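Local structure of uncharacterized protein (Capnocytophaga ochracea, 4W9R) at residues Glu321-Ile326 / Leu333-Lys338; Pro315-Ala320 / Ile345-Gly350; Thr45-Val50 / Gly70-Lys75. The protein is of unknown function but has a domain of the alpha/beta-hydrolase type related to esterases and may therefore hydrolyse esters. All blocks are in the same frame, centred on the assembly; numbering follows the deposited sequence.

Contact 1 (Glu321-Ile326 / Leu333-Lys338); sequences EYYEKI and LKTYQK
Tyr336 reaches across from helix 329-339 to Glu324 on helix 314-325. Its CB points neither at the facing helix nor from it; the ring brings the end nearer. CG packs on the methyl of Ala320, one turn before Glu324. Further along, CE2 passes Glu324 OE1 at 3.5 Å, and CZ lies 3.6 Å from that same Glu324 oxygen. At the tip, OH donates a hydrogen bond to Glu324 OE1 (2.8 Å) while the CG methylene of Glu321 lies against Tyr336 OH at 3.3 Å. The Glu324 carboxylate stands at the ring's edge, its plane 85° from the ring, and the hydroxyl approaches OE1 from above the carboxylate plane, 48° out of it. Glu324 gets there by setting CG anti to its carbonyl carbon (chi1 -75°) and then running extended. Tyr336 OH is thus gripped by Glu324 OE1 and Arg356; the arginine also pairs with Glu321 OE2, and its positive charge would probably favour that carboxylate as charged. Glu321 OE1 is hydrogen-bonded to Tyr285 OH. Beside this polar patch, Thr335 OG1 sits at the edge of the Tyr323 ring, 3.5 Å from Tyr323 CD2, with its hydrogen bond going back to Lys331 O. The two helix segments run antiparallel, their axes 9.4 Å apart at closest approach, forming a helical hairpin that resembles the build of tetratricopeptide-like repeats.

Contact 2 (Pro315-Ala320 / Ile345-Gly350); sequences PNFFLA and IDFITG
Ile348 lays its side chain over one face of the Phe317 ring, a CH-pi contact that packs the type II' beta turn of Ile345-Ile348, just before helix 350-362, against helix 314-325 in the all-helical C-terminal part of the chain. The terminal CD1 lies 3.7 Å from the centroid of the Phe317 ring, 24° off the normal, while the other branch, CG2, covers the root of the same face, 3.6 Å from Phe317 CG. Phe317 offers that face because its CG is anti to the backbone N (chi1 -178°), which leaves the ring projecting between its helix and the turn. Phe347 adds a looser touch: its side chain crosses that of Phe317 at about a right angle, with Phe347 CE1 4.2 Å from Phe317 CE2. Ile348 CD1 also lies over one face of the Phe347 ring, so a single methyl serves both aromatics. Behind this layer, Leu352 packs on both phenylalanines, Ile353 and Arg356 close in on Phe317, and Met282 of helix 278-290 meets Phe347. The turn, with Asp346 at a positive phi, presents Phe347 and Ile348 together. Straight after it, Thr349 is the N-cap of helix 350-362, its OG1 making a weak bond to Leu352 N. The turn itself is closed by Ile348 N giving a hydrogen bond to Ile345 O at 2.9 Å.

Contact 3 (Thr45-Val50 / Gly70-Lys75); sequences TLMEPV and GVYEPK
Met47 and Tyr72 meet with their side chains at about a right angle: the methionine extends from helix 43-59 toward the strand, and the tyrosine comes across to bring its phenol end against the CB-CG part of that chain. Tyr72 OH lies 3.5 Å from Met47 CG and 4.0 Å from Met47 CB, and the ring carbon CZ follows at 4.3 Å from Met47 CG. This approach is oblique to the ring. Met47, a selenomethionine in this crystal, leaves the helix with CG anti to the backbone N (chi1 -178°) and then bends at chi2 (70°), which turns the selenium away from the phenol and onto Gly70. There SE rests on bare main chain, 3.6 Å from Gly70 N and 3.7 Å from Gly70 CA, and Met47 CE is 3.9 Å from Gly70 N. With no side chain on Gly70, the Met47 tip can lie against the strand's main chain. Val5 of strand 5-12 packs on both Met47 and Tyr72, and Lys20 makes a cation-pi contact with the Tyr72 ring. Elsewhere on this part of the helix, Leu46 and Pro49 pack on Tyr56 of the second subunit. The contact joins helix and second strand of the beta-alpha-beta unit 35-40, 43-59, 67-71, whose two strands belong to the mixed sheet of an alpha/beta-hydrolase-type fold. No hydrogen bond crosses between the segments, so they meet through van der Waals packing of a flexible thioether-type chain, selenium standing in for the natural sulfur.

From the N terminus, contact 3 comes first: it closes the connection from helix 43-59 to strand 67-71 in the sheet-containing esterase-like part. That loop is complete well before the other two open. Contact 2 then starts at 315-320, and the chain runs on along helix 314-325 into contact 1, whose short loop is shut by 333-338. Only afterwards does 345-350 return to close contact 2, so contact 1 is nested within it. Contact 1 joins helices 314-325 and 329-339; contact 2, its centre about 10 Å away, joins helix 314-325 to the turn leading into helix 350-362. Contact 3 lies on the opposite side of the chain's centre, its centre about 57 Å and 49 Å from those of contacts 1 and 2.

Contact 1 (Glu321-Ile326 / Leu333-Lys338)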
loop_
_atom_site.group_PDB
_atom_site.type_symbol
_atom_site.label_atom_id
_atom_site.label_comp_id
_atom_site.label_asym_id
_atom_site.label_seq_id
_atom_site.Cartn_x
_atom_site.Cartn_y
_atom_site.Cartn_z
ATOM N N GLU B 321 3.300 18.439 -43.080
ATOM C CA GLU B 321 2.963 17.119 -43.597
ATOM C C GLU B 321 1.512 17.079 -44.058
ATOM O O GLU B 321 1.190 16.442 -45.058
ATOM C CB GLU B 321 3.213 16.037 -42.542
ATOM C CG GLU B 321 4.658 15.566 -42.465
ATOM C CD GLU B 321 4.828 14.334 -41.590
ATOM O OE1 GLU B 321 3.922 14.043 -40.779
ATOM O OE2 GLU B 321 5.867 13.652 -41.718
ATOM N N TYR B 322 0.642 17.769 -43.327
ATOM C CA TYR B 322 -0.771 17.832 -43.680
ATOM C C TYR B 322 -0.977 18.485 -45.041
ATOM O O TYR B 322 -1.801 18.035 -45.838
ATOM C CB TYR B 322 -1.563 18.596 -42.619
ATOM C CG TYR B 322 -2.948 18.993 -43.080
ATOM C CD1 TYR B 322 -3.976 18.062 -43.127
ATOM C CD2 TYR B 322 -3.226 20.296 -43.474
ATOM C CE1 TYR B 322 -5.243 18.415 -43.550
ATOM C CE2 TYR B 322 -4.491 20.658 -43.899
ATOM C CZ TYR B 322 -5.495 19.713 -43.935
ATOM O OH TYR B 322 -6.757 20.064 -44.356
ATOM N N TYR B 323 -0.231 19.552 -45.297
ATOM C CA TYR B 323 -0.348 20.269 -46.559
ATOM C C TYR B 323 0.093 19.398 -47.731
ATOM O O TYR B 323 -0.475 19.478 -48.819
ATOM C CB TYR B 323 0.460 21.565 -46.511
ATOM C CG TYR B 323 -0.227 22.658 -45.723
ATOM C CD1 TYR B 323 -1.605 22.823 -45.791
ATOM C CD2 TYR B 323 0.497 23.514 -44.902
ATOM C CE1 TYR B 323 -2.243 23.815 -45.072
ATOM C CE2 TYR B 323 -0.134 24.511 -44.177
ATOM C CZ TYR B 323 -1.504 24.655 -44.267
ATOM O OH TYR B 323 -2.139 25.644 -43.551
ATOM N N GLU B 324 1.096 18.556 -47.502
ATOM C CA GLU B 324 1.533 17.609 -48.521
ATOM C C GLU B 324 0.445 16.584 -48.820
ATOM O O GLU B 324 0.215 16.231 -49.976
ATOM C CB GLU B 324 2.819 16.896 -48.088
ATOM C CG GLU B 324 4.070 17.756 -48.177
ATOM C CD GLU B 324 5.344 16.965 -47.942
ATOM O OE1 GLU B 324 5.494 16.382 -46.846
ATOM O OE2 GLU B 324 6.195 16.922 -48.857
ATOM N N LYS B 325 -0.228 16.118 -47.771
ATOM C CA LYS B 325 -1.248 15.083 -47.914
ATOM C C LYS B 325 -2.475 15.571 -48.684
ATOM O O LYS B 325 -3.117 14.792 -49.387
ATOM C CB LYS B 325 -1.676 14.562 -46.540
ATOM C CG LYS B 325 -0.554 13.919 -45.741
ATOM C CD LYS B 325 0.083 12.763 -46.494
ATOM C CE LYS B 325 1.243 12.169 -45.709
ATOM N NZ LYS B 325 1.865 11.017 -46.416
ATOM N N ILE B 326 -2.803 16.853 -48.546
ATOM C CA ILE B 326 -3.965 17.409 -49.236
ATOM C C ILE B 326 -3.578 18.037 -50.571
ATOM O O ILE B 326 -4.427 18.575 -51.283
ATOM C CB ILE B 326 -4.692 18.464 -48.381
ATOM C CG1 ILE B 326 -3.809 19.695 -48.178
ATOM C CG2 ILE B 326 -5.120 17.866 -47.049
ATOM C CD1 ILE B 326 -4.506 20.821 -47.452
ATOM N N LEU B 333 5.984 23.797 -48.154
ATOM C CA LEU B 333 7.356 24.287 -48.213
ATOM C C LEU B 333 7.563 25.451 -47.253
ATOM O O LEU B 333 8.555 25.502 -46.526
ATOM C CB LEU B 333 7.711 24.715 -49.636
ATOM C CG LEU B 333 9.128 25.255 -49.827
ATOM C CD1 LEU B 333 10.149 24.184 -49.481
ATOM C CD2 LEU B 333 9.329 25.758 -51.246
ATOM N N LYS B 334 6.616 26.383 -47.253
ATOM C CA LYS B 334 6.671 27.539 -46.367
ATOM C C LYS B 334 6.617 27.104 -44.905
ATOM O O LYS B 334 7.287 27.683 -44.048
ATOM C CB LYS B 334 5.522 28.503 -46.680
ATOM C CG LYS B 334 5.499 29.761 -45.826
ATOM C CD LYS B 334 4.256 30.594 -46.111
ATOM C CE LYS B 334 4.196 31.835 -45.232
ATOM N NZ LYS B 334 5.320 32.774 -45.508
ATOM N N THR B 335 5.827 26.071 -44.630
ATOM C CA THR B 335 5.625 25.595 -43.267
ATOM C C THR B 335 6.813 24.774 -42.766
ATOM O O THR B 335 7.181 24.858 -41.595
ATOM C CB THR B 335 4.341 24.752 -43.159
ATOM O OG1 THR B 335 3.270 25.430 -43.826
ATOM C CG2 THR B 335 3.966 24.532 -41.703
ATOM N N TYR B 336 7.408 23.981 -43.653
ATOM C CA TYR B 336 8.613 23.234 -43.306
ATOM C C TYR B 336 9.747 24.184 -42.933
ATOM O O TYR B 336 10.464 23.960 -41.958
ATOM C CB TYR B 336 9.051 22.332 -44.461
ATOM C CG TYR B 336 8.416 20.960 -44.462
ATOM C CD1 TYR B 336 8.575 20.100 -43.383
ATOM C CD2 TYR B 336 7.683 20.513 -45.553
ATOM C CE1 TYR B 336 8.005 18.841 -43.384
ATOM C CE2 TYR B 336 7.110 19.255 -45.563
ATOM C CZ TYR B 336 7.274 18.423 -44.475
ATOM O OH TYR B 336 6.706 17.171 -44.479
ATOM N N GLN B 337 9.899 25.249 -43.715
ATOM C CA GLN B 337 10.926 26.253 -43.462
ATOM C C GLN B 337 10.679 26.967 -42.138
ATOM O O GLN B 337 11.611 27.447 -41.493
ATOM C CB GLN B 337 10.978 27.266 -44.607
ATOM C CG GLN B 337 11.463 26.687 -45.928
ATOM C CD GLN B 337 11.245 27.634 -47.095
ATOM O OE1 GLN B 337 10.528 28.627 -46.978
ATOM N NE2 GLN B 337 11.864 27.327 -48.230
ATOM N N LYS B 338 9.414 27.029 -41.738
ATOM C CA LYS B 338 9.038 27.656 -40.480
ATOM C C LYS B 338 9.370 26.732 -39.312
ATOM O O LYS B 338 9.731 27.187 -38.227
ATOM C CB LYS B 338 7.548 28.004 -40.485
ATOM C CG LYS B 338 7.192 29.254 -39.701
ATOM C CD LYS B 338 5.758 29.680 -39.976
ATOM C CE LYS B 338 5.443 31.019 -39.328
ATOM N NZ LYS B 338 4.058 31.472 -39.636
#

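Contact 2 (Pro315-Ala320 / Ile345-Gly350)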
loop_
_atom_site.group_PDB
_atom_site.type_symbol
_atom_site.label_atom_id
_atom_site.label_comp_id
_atom_site.label_asym_id
_atom_site.label_seq_id
_atom_site.Cartn_x
_atom_site.Cartn_y
_atom_site.Cartn_z
ATOM N N PRO B 315 4.754 21.305 -34.067
ATOM C CA PRO B 315 3.471 21.765 -34.620
ATOM C C PRO B 315 3.514 22.079 -36.114
ATOM O O PRO B 315 2.601 21.694 -36.846
ATOM C CB PRO B 315 3.183 23.038 -33.819
ATOM C CG PRO B 315 3.881 22.829 -32.535
ATOM C CD PRO B 315 5.144 22.105 -32.891
ATOM N N ASN B 316 4.561 22.764 -36.560
ATOM C CA ASN B 316 4.677 23.116 -37.969
ATOM C C ASN B 316 5.115 21.933 -38.824
ATOM O O ASN B 316 4.870 21.910 -40.029
ATOM C CB ASN B 316 5.644 24.285 -38.148
ATOM C CG ASN B 316 5.029 25.611 -37.748
ATOM O OD1 ASN B 316 3.835 25.840 -37.948
ATOM N ND2 ASN B 316 5.841 26.493 -37.175
ATOM N N PHE B 317 5.760 20.950 -38.206
ATOM C CA PHE B 317 6.114 19.729 -38.919
ATOM C C PHE B 317 4.855 18.934 -39.249
ATOM O O PHE B 317 4.706 18.428 -40.359
ATOM C CB PHE B 317 7.079 18.873 -38.100
ATOM C CG PHE B 317 7.515 17.615 -38.800
ATOM C CD1 PHE B 317 8.614 17.620 -39.642
ATOM C CD2 PHE B 317 6.824 16.427 -38.616
ATOM C CE1 PHE B 317 9.017 16.463 -40.285
ATOM C CE2 PHE B 317 7.222 15.268 -39.256
ATOM C CZ PHE B 317 8.320 15.286 -40.091
ATOM N N PHE B 318 3.958 18.824 -38.273
ATOM C CA PHE B 318 2.683 18.145 -38.475
ATOM C C PHE B 318 1.850 18.864 -39.528
ATOM O O PHE B 318 1.246 18.233 -40.395
ATOM C CB PHE B 318 1.897 18.057 -37.162
ATOM C CG PHE B 318 2.433 17.040 -36.195
ATOM C CD1 PHE B 318 3.369 16.103 -36.597
ATOM C CD2 PHE B 318 1.989 17.017 -34.882
ATOM C CE1 PHE B 318 3.861 15.167 -35.705
ATOM C CE2 PHE B 318 2.475 16.082 -33.986
ATOM C CZ PHE B 318 3.412 15.155 -34.399
ATOM N N LEU B 319 1.829 20.190 -39.445
ATOM C CA LEU B 319 1.051 21.005 -40.369
ATOM C C LEU B 319 1.614 20.927 -41.787
ATOM O O LEU B 319 0.859 20.855 -42.756
ATOM C CB LEU B 319 1.015 22.458 -39.893
ATOM C CG LEU B 319 0.084 23.411 -40.644
ATOM C CD1 LEU B 319 -1.363 22.950 -40.543
ATOM C CD2 LEU B 319 0.238 24.826 -40.113
ATOM N N ALA B 320 2.939 20.940 -41.901
ATOM C CA ALA B 320 3.595 20.846 -43.201
ATOM C C ALA B 320 3.295 19.509 -43.869
ATOM O O ALA B 320 3.063 19.448 -45.077
ATOM C CB ALA B 320 5.095 21.042 -43.059
ATOM N N ILE B 345 12.627 17.986 -31.622
ATOM C CA ILE B 345 11.981 17.152 -30.617
ATOM C C ILE B 345 11.739 15.753 -31.182
ATOM O O ILE B 345 11.227 15.605 -32.291
ATOM C CB ILE B 345 10.654 17.771 -30.129
ATOM C CG1 ILE B 345 9.929 16.810 -29.184
ATOM C CG2 ILE B 345 9.768 18.158 -31.307
ATOM C CD1 ILE B 345 8.653 17.372 -28.598
ATOM N N ASP B 346 12.124 14.735 -30.414
ATOM C CA ASP B 346 11.998 13.337 -30.826
ATOM C C ASP B 346 12.631 13.113 -32.200
ATOM O O ASP B 346 13.797 13.448 -32.414
ATOM C CB ASP B 346 10.527 12.907 -30.831
ATOM C CG ASP B 346 10.355 11.398 -30.750
ATOM O OD1 ASP B 346 11.139 10.668 -31.390
ATOM O OD2 ASP B 346 9.432 10.942 -30.041
ATOM N N PHE B 347 11.857 12.565 -33.133
ATOM C CA PHE B 347 12.373 12.249 -34.461
ATOM C C PHE B 347 12.281 13.442 -35.407
ATOM O O PHE B 347 12.650 13.342 -36.577
ATOM C CB PHE B 347 11.637 11.045 -35.058
ATOM C CG PHE B 347 10.243 11.348 -35.531
ATOM C CD1 PHE B 347 9.991 11.607 -36.869
ATOM C CD2 PHE B 347 9.181 11.356 -34.641
ATOM C CE1 PHE B 347 8.709 11.877 -37.310
ATOM C CE2 PHE B 347 7.896 11.626 -35.076
ATOM C CZ PHE B 347 7.660 11.885 -36.413
ATOM N N ILE B 348 11.799 14.572 -34.901
ATOM C CA ILE B 348 11.725 15.774 -35.721
ATOM C C ILE B 348 13.034 16.528 -35.579
ATOM O O ILE B 348 13.358 17.032 -34.504
ATOM C CB ILE B 348 10.565 16.702 -35.306
ATOM C CG1 ILE B 348 9.319 15.892 -34.942
ATOM C CG2 ILE B 348 10.267 17.711 -36.407
ATOM C CD1 ILE B 348 8.741 15.141 -36.091
ATOM N N THR B 349 13.780 16.610 -36.674
ATOM C CA THR B 349 15.104 17.215 -36.652
ATOM C C THR B 349 15.306 18.128 -37.847
ATOM O O THR B 349 14.565 18.052 -38.826
ATOM C CB THR B 349 16.213 16.150 -36.653
ATOM O OG1 THR B 349 16.028 15.269 -37.769
ATOM C CG2 THR B 349 16.192 15.343 -35.362
ATOM N N GLY B 350 16.314 18.988 -37.761
ATOM C CA GLY B 350 16.651 19.876 -38.856
ATOM C C GLY B 350 17.001 19.101 -40.112
ATOM O O GLY B 350 16.660 19.515 -41.220
#

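Contact 3 (Thr45-Val50 / Gly70-Lys75)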
loop_
_atom_site.group_PDB
_atom_site.type_symbol
_atom_site.label_atom_id
_atom_site.label_comp_id
_atom_site.label_asym_id
_atom_site.label_seq_id
_atom_site.Cartn_x
_atom_site.Cartn_y
_atom_site.Cartn_z
ATOM N N THR B 45 -3.271 6.770 11.484
ATOM C CA THR B 45 -2.877 5.526 10.828
ATOM C C THR B 45 -2.756 5.703 9.310
ATOM O O THR B 45 -1.690 5.483 8.736
ATOM C CB THR B 45 -3.863 4.381 11.134
ATOM O OG1 THR B 45 -5.202 4.805 10.854
ATOM C CG2 THR B 45 -3.763 3.974 12.594
ATOM N N LEU B 46 -3.865 6.062 8.668
ATOM C CA LEU B 46 -3.964 6.095 7.207
ATOM C C LEU B 46 -3.150 7.166 6.461
ATOM O O LEU B 46 -2.919 7.022 5.261
ATOM C CB LEU B 46 -5.433 6.255 6.808
ATOM C CG LEU B 46 -6.360 5.088 7.150
ATOM C CD1 LEU B 46 -7.764 5.350 6.632
ATOM C CD2 LEU B 46 -5.808 3.791 6.582
HETATM N N MSE B 47 -2.723 8.228 7.144
HETATM C CA MSE B 47 -2.091 9.366 6.462
HETATM C C MSE B 47 -0.857 8.993 5.646
HETATM O O MSE B 47 -0.799 9.260 4.447
HETATM C CB MSE B 47 -1.700 10.449 7.468
HETATM C CG MSE B 47 -1.076 11.694 6.848
HETATM SE SE MSE B 47 -2.350 12.772 5.837
HETATM C CE MSE B 47 -1.198 14.272 5.363
ATOM N N GLU B 48 0.127 8.382 6.296
ATOM C CA GLU B 48 1.383 8.052 5.629
ATOM C C GLU B 48 1.226 7.040 4.483
ATOM O O GLU B 48 1.866 7.200 3.442
ATOM C CB GLU B 48 2.406 7.540 6.646
ATOM C CG GLU B 48 2.859 8.593 7.642
ATOM C CD GLU B 48 4.007 8.119 8.508
ATOM O OE1 GLU B 48 4.605 7.074 8.178
ATOM O OE2 GLU B 48 4.312 8.789 9.517
ATOM N N PRO B 49 0.392 5.996 4.661
ATOM C CA PRO B 49 0.160 5.138 3.492
ATOM C C PRO B 49 -0.489 5.873 2.317
ATOM O O PRO B 49 -0.115 5.618 1.174
ATOM C CB PRO B 49 -0.775 4.054 4.035
ATOM C CG PRO B 49 -0.429 3.968 5.472
ATOM C CD PRO B 49 -0.145 5.383 5.891
ATOM N N VAL B 50 -1.436 6.765 2.590
ATOM C CA VAL B 50 -2.081 7.535 1.529
ATOM C C VAL B 50 -1.081 8.456 0.833
ATOM O O VAL B 50 -0.999 8.483 -0.396
ATOM C CB VAL B 50 -3.259 8.374 2.068
ATOM C CG1 VAL B 50 -3.721 9.386 1.023
ATOM C CG2 VAL B 50 -4.411 7.471 2.478
ATOM N N GLY B 70 -4.743 15.418 6.411
ATOM C CA GLY B 70 -5.211 14.465 7.399
ATOM C C GLY B 70 -5.789 15.087 8.656
ATOM O O GLY B 70 -5.410 16.189 9.052
ATOM N N VAL B 71 -6.686 14.354 9.306
ATOM C CA VAL B 71 -7.236 14.752 10.596
ATOM C C VAL B 71 -6.793 13.735 11.639
ATOM O O VAL B 71 -7.182 12.570 11.581
ATOM C CB VAL B 71 -8.774 14.842 10.570
ATOM C CG1 VAL B 71 -9.308 15.249 11.936
ATOM C CG2 VAL B 71 -9.232 15.820 9.503
ATOM N N TYR B 72 -5.974 14.172 12.589
ATOM C CA TYR B 72 -5.332 13.241 13.509
ATOM C C TYR B 72 -6.156 12.947 14.756
ATOM O O TYR B 72 -6.553 13.857 15.486
ATOM C CB TYR B 72 -3.954 13.768 13.914
ATOM C CG TYR B 72 -2.922 13.656 12.816
ATOM C CD1 TYR B 72 -2.738 14.684 11.900
ATOM C CD2 TYR B 72 -2.137 12.518 12.691
ATOM C CE1 TYR B 72 -1.798 14.582 10.893
ATOM C CE2 TYR B 72 -1.194 12.409 11.688
ATOM C CZ TYR B 72 -1.029 13.442 10.791
ATOM O OH TYR B 72 -0.090 13.334 9.791
ATOM N N GLU B 73 -6.400 11.658 14.975
ATOM C CA GLU B 73 -7.049 11.142 16.179
ATOM C C GLU B 73 -8.333 11.866 16.574
ATOM O O GLU B 73 -8.378 12.535 17.606
ATOM C CB GLU B 73 -6.067 11.177 17.352
ATOM C CG GLU B 73 -4.941 10.159 17.240
ATOM C CD GLU B 73 -4.022 10.164 18.445
ATOM O OE1 GLU B 73 -3.706 11.260 18.951
ATOM O OE2 GLU B 73 -3.619 9.068 18.891
ATOM N N PRO B 74 -9.386 11.731 15.756
ATOM C CA PRO B 74 -10.685 12.244 16.192
ATOM C C PRO B 74 -11.257 11.347 17.283
ATOM O O PRO B 74 -10.944 10.157 17.311
ATOM C CB PRO B 74 -11.530 12.189 14.920
ATOM C CG PRO B 74 -10.929 11.076 14.127
ATOM C CD PRO B 74 -9.454 11.103 14.422
ATOM N N LYS B 75 -12.070 11.906 18.172
ATOM C CA LYS B 75 -12.669 11.120 19.243
ATOM C C LYS B 75 -13.689 10.134 18.680
ATOM O O LYS B 75 -14.214 10.333 17.584
ATOM C CB LYS B 75 -13.324 12.034 20.278
ATOM C CG LYS B 75 -12.362 13.013 20.933
ATOM C CD LYS B 75 -13.083 13.911 21.926
ATOM C CE LYS B 75 -12.122 14.877 22.600
ATOM N NZ LYS B 75 -11.050 14.161 23.346
#